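Local coordinates for putative type VI secretion protein (Escherichia coli, PDB 6SKI) that is a phospholipase effector of the type VI secretion system, carried on the VgrG spike and probably toxic to target cells by hydrolysing their membrane phospholipids, at residues G462-R466 with L467-P471; Q472-E476 with E477-I481. All blocks are in the same frame, centred on the assembly; numbering follows the deposited sequence.

Interaction 1: G462-R466 with L467-P471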
ATOM      1  N   GLY A 462      16.681   9.813  -9.276  1.00 48.86           N
ATOM      2  CA  GLY A 462      16.685   8.505  -8.652  1.00 48.86           C
ATOM      3  C   GLY A 462      18.047   7.856  -8.749  1.00 48.86           C
ATOM      4  O   GLY A 462      18.600   7.404  -7.741  1.00 48.86           O
ATOM      5  N   LYS A 463      18.646   7.888  -9.941  1.00 48.30           N
ATOM      6  CA  LYS A 463      19.981   7.328 -10.096  1.00 48.30           C
ATOM      7  C   LYS A 463      20.941   7.971  -9.112  1.00 48.30           C
ATOM      8  O   LYS A 463      21.725   7.277  -8.453  1.00 48.30           O
ATOM      9  CB  LYS A 463      20.471   7.522 -11.529  1.00 48.30           C
ATOM     10  CG  LYS A 463      19.659   6.771 -12.560  1.00 48.30           C
ATOM     11  CD  LYS A 463      20.149   7.057 -13.965  1.00 48.30           C
ATOM     12  CE  LYS A 463      19.277   6.373 -15.002  1.00 48.30           C
ATOM     13  NZ  LYS A 463      19.174   4.906 -14.775  1.00 48.30           N
ATOM     14  N   ALA A 464      20.833   9.289  -8.937  1.00 50.35           N
ATOM     15  CA  ALA A 464      21.744   9.983  -8.041  1.00 50.35           C
ATOM     16  C   ALA A 464      21.602   9.466  -6.617  1.00 50.35           C
ATOM     17  O   ALA A 464      22.601   9.253  -5.924  1.00 50.35           O
ATOM     18  CB  ALA A 464      21.499  11.487  -8.100  1.00 50.35           C
ATOM     19  N   VAL A 465      20.367   9.250  -6.160  1.00 49.29           N
ATOM     20  CA  VAL A 465      20.199   8.749  -4.801  1.00 49.29           C
ATOM     21  C   VAL A 465      20.592   7.280  -4.731  1.00 49.29           C
ATOM     22  O   VAL A 465      20.996   6.780  -3.675  1.00 49.29           O
ATOM     23  CB  VAL A 465      18.767   9.004  -4.294  1.00 49.29           C
ATOM     24  CG1 VAL A 465      18.315  10.392  -4.695  1.00 49.29           C
ATOM     25  CG2 VAL A 465      17.805   7.958  -4.793  1.00 49.29           C
ATOM     26  N   ARG A 466      20.485   6.564  -5.853  1.00 48.25           N
ATOM     27  CA  ARG A 466      20.871   5.157  -5.857  1.00 48.25           C
ATOM     28  C   ARG A 466      22.383   5.004  -5.940  1.00 48.25           C
ATOM     29  O   ARG A 466      22.951   4.067  -5.368  1.00 48.25           O
ATOM     30  CB  ARG A 466      20.172   4.426  -6.998  1.00 48.25           C
ATOM     31  CG  ARG A 466      18.701   4.192  -6.720  1.00 48.25           C
ATOM     32  CD  ARG A 466      18.100   3.166  -7.649  1.00 48.25           C
ATOM     33  NE  ARG A 466      18.432   3.435  -9.040  1.00 48.25           N
ATOM     34  CZ  ARG A 466      17.652   4.121  -9.866  1.00 48.25           C
ATOM     35  NH1 ARG A 466      16.499   4.610  -9.433  1.00 48.25           N
ATOM     36  NH2 ARG A 466      18.023   4.323 -11.118  1.00 48.25           N
ATOM     37  N   LEU A 467      23.051   5.916  -6.639  1.00 51.20           N
ATOM     38  CA  LEU A 467      24.505   5.947  -6.699  1.00 51.20           C
ATOM     39  C   LEU A 467      25.125   6.591  -5.471  1.00 51.20           C
ATOM     40  O   LEU A 467      26.343   6.784  -5.439  1.00 51.20           O
ATOM     41  CB  LEU A 467      24.961   6.696  -7.952  1.00 51.20           C
ATOM     42  CG  LEU A 467      24.902   5.940  -9.276  1.00 51.20           C
ATOM     43  CD1 LEU A 467      25.634   6.714 -10.358  1.00 51.20           C
ATOM     44  CD2 LEU A 467      25.492   4.554  -9.120  1.00 51.20           C
ATOM     45  N   GLY A 468      24.319   6.936  -4.470  1.00 51.61           N
ATOM     46  CA  GLY A 468      24.813   7.548  -3.257  1.00 51.61           C
ATOM     47  C   GLY A 468      25.031   9.040  -3.334  1.00 51.61           C
ATOM     48  O   GLY A 468      25.330   9.659  -2.305  1.00 51.61           O
ATOM     49  N   GLN A 469      24.889   9.640  -4.511  1.00 55.29           N
ATOM     50  CA  GLN A 469      25.163  11.057  -4.695  1.00 55.29           C
ATOM     51  C   GLN A 469      23.948  11.879  -4.272  1.00 55.29           C
ATOM     52  O   GLN A 469      23.000  11.374  -3.663  1.00 55.29           O
ATOM     53  CB  GLN A 469      25.554  11.332  -6.143  1.00 55.29           C
ATOM     54  CG  GLN A 469      26.515  10.317  -6.723  1.00 55.29           C
ATOM     55  CD  GLN A 469      26.672  10.456  -8.220  1.00 55.29           C
ATOM     56  OE1 GLN A 469      25.695  10.647  -8.942  1.00 55.29           O
ATOM     57  NE2 GLN A 469      27.908  10.363  -8.696  1.00 55.29           N
ATOM     58  N   GLU A 470      23.968  13.169  -4.592  1.00 59.22           N
ATOM     59  CA  GLU A 470      22.856  14.054  -4.306  1.00 59.22           C
ATOM     60  C   GLU A 470      22.134  14.406  -5.593  1.00 59.22           C
ATOM     61  O   GLU A 470      22.776  14.836  -6.561  1.00 59.22           O
ATOM     62  CB  GLU A 470      23.335  15.332  -3.612  1.00 59.22           C
ATOM     63  CG  GLU A 470      23.354  15.238  -2.098  1.00 59.22           C
ATOM     64  CD  GLU A 470      22.073  15.753  -1.470  1.00 59.22           C
ATOM     65  OE1 GLU A 470      21.645  16.871  -1.824  1.00 59.22           O
ATOM     66  OE2 GLU A 470      21.495  15.039  -0.624  1.00 59.22           O
ATOM     67  N   PRO A 471      20.817  14.236  -5.644  1.00 56.27           N
ATOM     68  CA  PRO A 471      20.083  14.518  -6.879  1.00 56.27           C
ATOM     69  C   PRO A 471      20.100  15.999  -7.221  1.00 56.27           C
ATOM     70  O   PRO A 471      20.109  16.860  -6.340  1.00 56.27           O
ATOM     71  CB  PRO A 471      18.672  14.029  -6.547  1.00 56.27           C
ATOM     72  CG  PRO A 471      18.575  14.310  -5.089  1.00 56.27           C
ATOM     73  CD  PRO A 471      19.897  13.805  -4.579  1.00 56.27           C
TER
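R466 meets the departing chain through CB, 3.3 Å from L467 N, while its guanidinium folds back along the helix, the chain bent at chi3; one face lies over G462 C and K463 N, both off toward its rim and each 3.6 Å from the plane. K463 NZ lies at its edge; both cations share D426 as a salt-bridge partner, R466 also pairs with E430, and F280 adds a cation-pi contact. P471 rests one side on helix 452-466: V465 CG1 lies 3.8 Å from P471 CD and almost as near to CG and CB, while A464 CB meets the same side further back, 3.6 Å from P471 CA. V465 brings CG1 there because it stands beside its own backbone N (chi1 -42°), with CG2 in the position between N and the carbonyl carbon. L467 N still makes a helical bond to K463 O. Beyond it, G468 turns to positive phi (83°), with a weak bond from G468 N to V465 O (3.4 Å) and another weak one from Q469 N to A464 O: a Schellman motif. The chemistry is thus divided: one sound helical bond and two weak ones end the helix, apolar contact brings the departing chain back against it, and the acidic partners gather the basic side chains.

Interaction 2: Q472-E476 with E477-I481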
ATOM      1  N   GLN A 472      20.102  16.288  -8.519  1.00 58.10           N
ATOM      2  CA  GLN A 472      19.984  17.662  -8.992  1.00 58.10           C
ATOM      3  C   GLN A 472      18.529  18.073  -8.842  1.00 58.10           C
ATOM      4  O   GLN A 472      17.659  17.582  -9.567  1.00 58.10           O
ATOM      5  CB  GLN A 472      20.449  17.781 -10.439  1.00 58.10           C
ATOM      6  CG  GLN A 472      21.924  17.490 -10.644  1.00 58.10           C
ATOM      7  CD  GLN A 472      22.809  18.628 -10.191  1.00 58.10           C
ATOM      8  OE1 GLN A 472      22.540  19.792 -10.482  1.00 58.10           O
ATOM      9  NE2 GLN A 472      23.875  18.299  -9.471  1.00 58.10           N
ATOM     10  N   ALA A 473      18.260  18.973  -7.903  1.00 54.59           N
ATOM     11  CA  ALA A 473      16.890  19.287  -7.545  1.00 54.59           C
ATOM     12  C   ALA A 473      16.182  20.004  -8.688  1.00 54.59           C
ATOM     13  O   ALA A 473      16.806  20.593  -9.574  1.00 54.59           O
ATOM     14  CB  ALA A 473      16.848  20.144  -6.282  1.00 54.59           C
ATOM     15  N   PHE A 474      14.856  19.943  -8.659  1.00 52.38           N
ATOM     16  CA  PHE A 474      14.048  20.630  -9.651  1.00 52.38           C
ATOM     17  C   PHE A 474      14.086  22.128  -9.396  1.00 52.38           C
ATOM     18  O   PHE A 474      13.930  22.582  -8.259  1.00 52.38           O
ATOM     19  CB  PHE A 474      12.605  20.129  -9.601  1.00 52.38           C
ATOM     20  CG  PHE A 474      12.406  18.773 -10.210  1.00 52.38           C
ATOM     21  CD1 PHE A 474      12.613  18.566 -11.559  1.00 52.38           C
ATOM     22  CD2 PHE A 474      12.001  17.707  -9.432  1.00 52.38           C
ATOM     23  CE1 PHE A 474      12.425  17.322 -12.114  1.00 52.38           C
ATOM     24  CE2 PHE A 474      11.813  16.465  -9.985  1.00 52.38           C
ATOM     25  CZ  PHE A 474      12.026  16.272 -11.326  1.00 52.38           C
ATOM     26  N   THR A 475      14.299  22.900 -10.458  1.00 56.58           N
ATOM     27  CA  THR A 475      14.285  24.345 -10.318  1.00 56.58           C
ATOM     28  C   THR A 475      12.862  24.826 -10.040  1.00 56.58           C
ATOM     29  O   THR A 475      11.890  24.074 -10.144  1.00 56.58           O
ATOM     30  CB  THR A 475      14.848  25.015 -11.570  1.00 56.58           C
ATOM     31  OG1 THR A 475      14.130  24.563 -12.722  1.00 56.58           O
ATOM     32  CG2 THR A 475      16.315  24.672 -11.736  1.00 56.58           C
ATOM     33  N   GLU A 476      12.744  26.103  -9.674  1.00 58.03           N
ATOM     34  CA  GLU A 476      11.444  26.624  -9.265  1.00 58.03           C
ATOM     35  C   GLU A 476      10.478  26.705 -10.439  1.00 58.03           C
ATOM     36  O   GLU A 476       9.268  26.544 -10.264  1.00 58.03           O
ATOM     37  CB  GLU A 476      11.608  27.978  -8.582  1.00 58.03           C
ATOM     38  CG  GLU A 476      12.644  27.945  -7.479  1.00 58.03           C
ATOM     39  CD  GLU A 476      12.049  27.546  -6.142  1.00 58.03           C
ATOM     40  OE1 GLU A 476      12.693  26.758  -5.416  1.00 58.03           O
ATOM     41  OE2 GLU A 476      10.938  28.015  -5.819  1.00 58.03           O
ATOM     42  N   GLU A 477      10.989  26.957 -11.646  1.00 57.65           N
ATOM     43  CA  GLU A 477      10.138  26.862 -12.828  1.00 57.65           C
ATOM     44  C   GLU A 477       9.663  25.431 -13.030  1.00 57.65           C
ATOM     45  O   GLU A 477       8.477  25.180 -13.296  1.00 57.65           O
ATOM     46  CB  GLU A 477      10.894  27.343 -14.066  1.00 57.65           C
ATOM     47  CG  GLU A 477      11.612  28.675 -13.912  1.00 57.65           C
ATOM     48  CD  GLU A 477      12.956  28.546 -13.214  1.00 57.65           C
ATOM     49  OE1 GLU A 477      12.985  28.119 -12.041  1.00 57.65           O
ATOM     50  OE2 GLU A 477      13.987  28.869 -13.843  1.00 57.65           O
ATOM     51  N   GLU A 478      10.583  24.479 -12.896  1.00 54.76           N
ATOM     52  CA  GLU A 478      10.224  23.075 -12.984  1.00 54.76           C
ATOM     53  C   GLU A 478       9.293  22.679 -11.851  1.00 54.76           C
ATOM     54  O   GLU A 478       8.366  21.894 -12.060  1.00 54.76           O
ATOM     55  CB  GLU A 478      11.490  22.225 -12.962  1.00 54.76           C
ATOM     56  CG  GLU A 478      12.349  22.394 -14.196  1.00 54.76           C
ATOM     57  CD  GLU A 478      13.632  21.604 -14.117  1.00 54.76           C
ATOM     58  OE1 GLU A 478      14.081  21.318 -12.989  1.00 54.76           O
ATOM     59  OE2 GLU A 478      14.194  21.272 -15.180  1.00 54.76           O
ATOM     60  N   LEU A 479       9.494  23.241 -10.661  1.00 52.92           N
ATOM     61  CA  LEU A 479       8.616  22.938  -9.543  1.00 52.92           C
ATOM     62  C   LEU A 479       7.236  23.548  -9.715  1.00 52.92           C
ATOM     63  O   LEU A 479       6.262  22.989  -9.217  1.00 52.92           O
ATOM     64  CB  LEU A 479       9.239  23.432  -8.239  1.00 52.92           C
ATOM     65  CG  LEU A 479      10.261  22.493  -7.607  1.00 52.92           C
ATOM     66  CD1 LEU A 479      10.671  23.001  -6.242  1.00 52.92           C
ATOM     67  CD2 LEU A 479       9.700  21.089  -7.513  1.00 52.92           C
ATOM     68  N   TYR A 480       7.124  24.642 -10.464  1.00 53.19           N
ATOM     69  CA  TYR A 480       5.829  25.212 -10.819  1.00 53.19           C
ATOM     70  C   TYR A 480       5.094  24.312 -11.807  1.00 53.19           C
ATOM     71  O   TYR A 480       3.918  23.962 -11.607  1.00 53.19           O
ATOM     72  CB  TYR A 480       6.057  26.606 -11.407  1.00 53.19           C
ATOM     73  CG  TYR A 480       4.824  27.372 -11.810  1.00 53.19           C
ATOM     74  CD1 TYR A 480       4.079  28.068 -10.874  1.00 53.19           C
ATOM     75  CD2 TYR A 480       4.420  27.421 -13.135  1.00 53.19           C
ATOM     76  CE1 TYR A 480       2.959  28.778 -11.244  1.00 53.19           C
ATOM     77  CE2 TYR A 480       3.300  28.127 -13.514  1.00 53.19           C
ATOM     78  CZ  TYR A 480       2.573  28.803 -12.562  1.00 53.19           C
ATOM     79  OH  TYR A 480       1.453  29.511 -12.930  1.00 53.19           O
ATOM     80  N   ILE A 481       5.797  23.906 -12.866  1.00 51.11           N
ATOM     81  CA  ILE A 481       5.212  22.986 -13.835  1.00 51.11           C
ATOM     82  C   ILE A 481       4.778  21.696 -13.151  1.00 51.11           C
ATOM     83  O   ILE A 481       3.742  21.114 -13.492  1.00 51.11           O
ATOM     84  CB  ILE A 481       6.203  22.715 -14.980  1.00 51.11           C
ATOM     85  CG1 ILE A 481       6.590  24.026 -15.662  1.00 51.11           C
ATOM     86  CG2 ILE A 481       5.609  21.749 -15.977  1.00 51.11           C
ATOM     87  CD1 ILE A 481       7.847  23.929 -16.487  1.00 51.11           C
TER
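T475 N donates to E478 OE1 at 3.0 Å, a fairly straight bond (157° at the hydrogen) that reaches the anti side of the carboxylate, 30° out of its plane. T475 is the N-cap of helix 476-483 and E478 stands three residues on, so this is the side-chain-to-backbone arm of a capping box. E478 leaves with CG beside its own backbone N and then runs extended, which carries OE1 back to the cap. The same oxygen forms a salt bridge with K457, whose NZ also bonds A473 O; this positive charge probably stabilises the ionised carboxylate. Two backbone bonds open the helix, L479 N to T475 O and Y480 N to E476 O, the second at 2.9 Å. T475 OG1 sits 3.2 Å from E478 CG, where the two side chains pass at a slant. E478 OE1 also meets the F474 ring at its edge, 3.4 Å from CD1, with ring and carboxylate planes 72° apart. Packing is completed by F474 CB against L479 CD2 (3.7 Å), residues just before the cap and four after it, the spacing of a hydrophobic staple. F474 further touches K457 and Q461, and E478 reaches F453 and L454, so the start of helix 476-483 is seated against helix 452-466, while L479 and E476 border the loop at H370.

How the interactions relate
The two contacts follow in series along one unbroken run of chain: interaction 1 finishes helix 452-466, and interaction 2 starts helix 476-483. Their centres are about 17 Å apart, and beyond adjoining in sequence at 471 and 472 the segments do not touch. What joins them is helix 452-466 itself, whose C-terminal end belongs to interaction 1 while K457 and Q461, further back, receive the loop and the cap of interaction 2. The connection therefore runs back beside the helix it has just left. Both contacts lie at the surface, their centres about 24 and 25 Å from the centre of the chain, and define one helix-loop-helix connection at the periphery of this phospholipase effector.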